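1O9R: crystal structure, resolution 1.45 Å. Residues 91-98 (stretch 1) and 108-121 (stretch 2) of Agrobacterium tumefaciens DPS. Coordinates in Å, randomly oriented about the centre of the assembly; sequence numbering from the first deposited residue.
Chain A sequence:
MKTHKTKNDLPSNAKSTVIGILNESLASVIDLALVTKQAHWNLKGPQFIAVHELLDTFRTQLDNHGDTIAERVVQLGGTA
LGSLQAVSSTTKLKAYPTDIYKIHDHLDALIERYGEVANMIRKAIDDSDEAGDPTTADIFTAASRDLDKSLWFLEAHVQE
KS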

# COMPACT_ATOMS: atom_id res chain seq x y z
N THR A 91 -26.49 22.42 -20.51
CA THR A 91 -27.01 21.85 -19.27
C THR A 91 -28.52 21.90 -19.16
O THR A 91 -29.10 22.88 -19.65
N LYS A 92 -29.12 20.90 -18.52
CA LYS A 92 -30.56 20.90 -18.26
C LYS A 92 -30.86 21.30 -16.83
O LYS A 92 -32.06 21.36 -16.45
N LEU A 93 -29.83 21.63 -16.02
CA LEU A 93 -30.08 21.95 -14.64
C LEU A 93 -30.33 23.43 -14.40
O LEU A 93 -29.70 24.26 -15.04
N LYS A 94 -31.26 23.69 -13.49
CA LYS A 94 -31.47 25.10 -13.14
C LYS A 94 -30.30 25.56 -12.27
O LYS A 94 -29.74 24.77 -11.48
N ALA A 95 -29.96 26.84 -12.40
CA ALA A 95 -28.90 27.42 -11.58
C ALA A 95 -29.07 27.11 -10.11
O ALA A 95 -30.13 27.19 -9.46
N TYR A 96 -27.91 26.71 -9.51
CA TYR A 96 -27.94 26.35 -8.10
C TYR A 96 -27.95 27.61 -7.25
O TYR A 96 -27.20 28.56 -7.47
N PRO A 97 -28.78 27.62 -6.20
CA PRO A 97 -28.86 28.84 -5.36
C PRO A 97 -27.60 29.10 -4.56
O PRO A 97 -27.12 28.17 -3.90
N THR A 98 -27.10 30.32 -4.60
CA THR A 98 -25.86 30.62 -3.84
C THR A 98 -26.15 31.19 -2.48
O THR A 98 -25.20 31.57 -1.77
N ASP A 108 -32.32 19.39 -0.42
CA ASP A 108 -33.43 19.40 -1.40
C ASP A 108 -32.97 19.86 -2.76
O ASP A 108 -33.44 19.32 -3.77
N ALA A 109 -32.07 20.84 -2.85
CA ALA A 109 -31.56 21.35 -4.11
C ALA A 109 -30.73 20.28 -4.88
O ALA A 109 -30.83 20.13 -6.09
N LEU A 110 -29.95 19.55 -4.06
CA LEU A 110 -29.17 18.46 -4.66
C LEU A 110 -30.08 17.33 -5.13
O LEU A 110 -29.83 16.77 -6.21
N ILE A 111 -31.08 16.98 -4.35
CA ILE A 111 -32.00 15.89 -4.75
C ILE A 111 -32.68 16.22 -6.07
O ILE A 111 -32.81 15.40 -6.95
N GLU A 112 -33.07 17.52 -6.26
CA GLU A 112 -33.71 17.84 -7.53
C GLU A 112 -32.76 17.60 -8.71
O GLU A 112 -33.19 17.09 -9.75
N ARG A 113 -31.51 18.02 -8.54
CA ARG A 113 -30.56 17.97 -9.68
C ARG A 113 -30.08 16.55 -9.88
O ARG A 113 -29.87 16.15 -11.02
N TYR A 114 -29.73 15.88 -8.79
CA TYR A 114 -29.33 14.49 -8.93
C TYR A 114 -30.45 13.64 -9.52
O TYR A 114 -30.19 12.76 -10.35
N GLY A 115 -31.73 13.90 -9.15
CA GLY A 115 -32.85 13.18 -9.75
C GLY A 115 -32.93 13.42 -11.27
O GLY A 115 -33.09 12.49 -12.05
N GLU A 116 -32.75 14.71 -11.64
CA GLU A 116 -32.81 14.99 -13.09
C GLU A 116 -31.70 14.31 -13.87
O GLU A 116 -31.92 13.68 -14.93
N VAL A 117 -30.48 14.32 -13.32
CA VAL A 117 -29.38 13.66 -14.05
C VAL A 117 -29.51 12.13 -13.98
O VAL A 117 -29.31 11.48 -15.02
N ALA A 118 -29.94 11.56 -12.89
CA ALA A 118 -30.16 10.10 -12.82
C ALA A 118 -31.17 9.74 -13.93
O ALA A 118 -30.99 8.68 -14.55
N ASN A 119 -32.26 10.53 -14.00
CA ASN A 119 -33.30 10.13 -14.95
C ASN A 119 -32.91 10.41 -16.38
O ASN A 119 -33.24 9.62 -17.29
N MET A 120 -32.04 11.41 -16.61
CA MET A 120 -31.53 11.62 -17.95
C MET A 120 -30.64 10.42 -18.37
O MET A 120 -30.70 9.97 -19.54
N ILE A 121 -29.79 9.96 -17.45
CA ILE A 121 -28.88 8.86 -17.80
C ILE A 121 -29.66 7.59 -17.92
O ILE A 121 -29.29 6.77 -18.80

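A chain without regular secondary structure can pack closely against a helix, provided that its bumps find the hollows between helical side chains and its backbone carbonyls find donors. Residues 91-98 of Agrobacterium tumefaciens DPS, laid along the helix of residues 108-121, illustrate the principle, with 545 Å² buried between them.

The centre of the contact is Arg 113. Its CA-to-CB bond points toward the loop; chi1 m, then chi2 and chi3 t, carries the chain out extended, and chi4 of 78° turns the guanidinium, so that it lies beneath the loop backbone. There Arg 113 NE and Arg 113 NH2 both donate to Lys 94 O, at 2.9 Å from Arg 113 NE and 3.2 Å from Arg 113 NH2; a weak bond of 3.0 Å joins Arg 113 NH2 to Ala 95 O. The remaining nitrogen turns back on its own helix, Arg 113 NH1 donating to Ala 109 O at 2.9 Å. Two loop carbonyls, Lys 94 O and Ala 95 O, thus take donors from the helix side chain, while the guanidinium is held from both sides of the contact. Its faces are covered too: Lys 94 CD lies over one, Tyr 96 CD1 over the opposite one.

The bumps of the loop fall to either side of this arginine along the helix. Toward the start of the helical stretch, Tyr 96, with chi1 t, fits its ring among Ala 109, Leu 110 and Arg 113. The small methyl of Ala 109 leaves room for a close approach, CE1 of Tyr 96 lying 3.5 Å from CB of Ala 109, while CD of Arg 113 meets the ring at its edge. Pro 97 adds a shallower contact, its CD 3.9 Å from Arg 113 NH2.

Farther along the helix, Leu 93 (m, t) fills the second hollow. Its CA-to-CB bond runs sideways, but the branched end comes nearer, and Leu 93 CD2 reaches 3.9 Å from CG2 of Val 117, with Leu 93 CD1 4.2 Å from CB of Arg 113. The loop bend above is braced by its own bond, Leu 93 N to Thr 91 OG1 at 3.1 Å. Beyond it, Met 120 points toward the loop and brings CE within 4.2 Å of CB of Lys 92, whose own end leads away.

Over the outer side, Lys 94 curls back to the helix through off-well torsions and forms a salt bridge with Glu 116. The modelled separation of Lys 94 NZ from Glu 116 OE2, 2.3 Å, is very short, and both atoms are crowded, so their places are less sure.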

# COMPACT_ATOMS: atom_id res chain seq x y z
CB THR A 91 -26.36 22.48 -18.01
OG1 THR A 91 -26.88 21.83 -16.86
CG2 THR A 91 -26.68 24.00 -17.95
CB LYS A 92 -31.21 19.53 -18.53
CG LYS A 92 -31.15 19.13 -20.00
CD LYS A 92 -31.30 20.20 -21.01
CE LYS A 92 -32.52 21.05 -21.14
NZ LYS A 92 -32.44 21.98 -22.32
CB LEU A 93 -28.86 21.54 -13.77
CG LEU A 93 -28.45 20.08 -14.02
CD1 LEU A 93 -27.33 19.82 -13.01
CD2 LEU A 93 -29.62 19.11 -13.78
CB LYS A 94 -32.70 25.17 -12.23
CG LYS A 94 -33.39 24.04 -11.60
CD LYS A 94 -32.69 22.82 -11.02
CE LYS A 94 -32.63 21.69 -12.02
NZ LYS A 94 -31.51 20.76 -12.02
CB ALA A 95 -28.94 28.96 -11.76
CB TYR A 96 -26.64 25.51 -7.79
CG TYR A 96 -26.75 24.79 -6.47
CD1 TYR A 96 -27.41 23.55 -6.36
CD2 TYR A 96 -26.22 25.35 -5.31
CE1 TYR A 96 -27.54 22.87 -5.17
CE2 TYR A 96 -26.38 24.67 -4.10
CZ TYR A 96 -27.01 23.44 -4.02
OH TYR A 96 -27.17 22.75 -2.85
CB PRO A 97 -30.08 28.60 -4.52
CG PRO A 97 -30.22 27.10 -4.41
CD PRO A 97 -29.74 26.60 -5.78
CB THR A 98 -24.97 31.56 -4.66
OG1 THR A 98 -25.67 32.77 -5.01
CG2 THR A 98 -24.56 30.89 -5.96
CB ASP A 108 -34.50 20.39 -0.85
CG ASP A 108 -35.31 19.82 0.28
OD1 ASP A 108 -35.86 20.68 1.05
OD2 ASP A 108 -35.46 18.59 0.45
CB ALA A 109 -30.78 22.66 -3.89
CB LEU A 110 -28.19 17.92 -3.59
CG LEU A 110 -27.03 18.85 -3.26
CD1 LEU A 110 -26.40 18.42 -1.95
CD2 LEU A 110 -26.01 18.89 -4.40
CB ILE A 111 -33.02 15.63 -3.65
CG1 ILE A 111 -32.33 14.92 -2.46
CG2 ILE A 111 -34.22 14.80 -4.15
CD1 ILE A 111 -33.09 14.98 -1.15
CB GLU A 112 -34.23 19.29 -7.55
CG GLU A 112 -35.43 19.53 -6.64
CD GLU A 112 -36.02 20.93 -6.80
OE1 GLU A 112 -35.53 21.77 -7.61
OE2 GLU A 112 -37.04 21.12 -6.09
CB ARG A 113 -29.48 19.05 -9.49
CG ARG A 113 -30.13 20.46 -9.65
CD ARG A 113 -29.19 21.53 -9.09
NE ARG A 113 -29.81 22.87 -9.28
CZ ARG A 113 -30.77 23.33 -8.49
NH1 ARG A 113 -31.28 22.68 -7.48
NH2 ARG A 113 -31.32 24.57 -8.73
CB TYR A 114 -28.93 13.87 -7.54
CG TYR A 114 -27.44 14.07 -7.27
CD1 TYR A 114 -26.60 12.95 -7.35
CD2 TYR A 114 -26.95 15.29 -6.89
CE1 TYR A 114 -25.22 13.17 -7.07
CE2 TYR A 114 -25.61 15.52 -6.65
CZ TYR A 114 -24.79 14.41 -6.75
OH TYR A 114 -23.41 14.60 -6.54
CB GLU A 116 -32.79 16.52 -13.32
CG GLU A 116 -34.12 17.09 -12.82
CD GLU A 116 -34.11 18.58 -12.69
OE1 GLU A 116 -35.19 19.19 -12.47
OE2 GLU A 116 -33.02 19.17 -12.79
CB VAL A 117 -28.05 14.10 -13.43
CG1 VAL A 117 -26.88 13.38 -14.17
CG2 VAL A 117 -27.89 15.62 -13.62
CB ALA A 118 -30.65 9.73 -11.44
CB ASN A 119 -34.57 10.92 -14.55
CG ASN A 119 -35.14 10.42 -13.24
OD1 ASN A 119 -34.95 9.29 -12.78
ND2 ASN A 119 -35.95 11.23 -12.55
CB MET A 120 -30.64 12.85 -17.96
CG MET A 120 -29.68 13.13 -19.07
SD MET A 120 -28.87 14.76 -18.91
CE MET A 120 -30.19 15.55 -17.87
CB ILE A 121 -27.83 8.78 -16.66
CG1 ILE A 121 -26.92 10.02 -16.66
CG2 ILE A 121 -27.04 7.49 -16.80
CD1 ILE A 121 -26.14 10.33 -17.91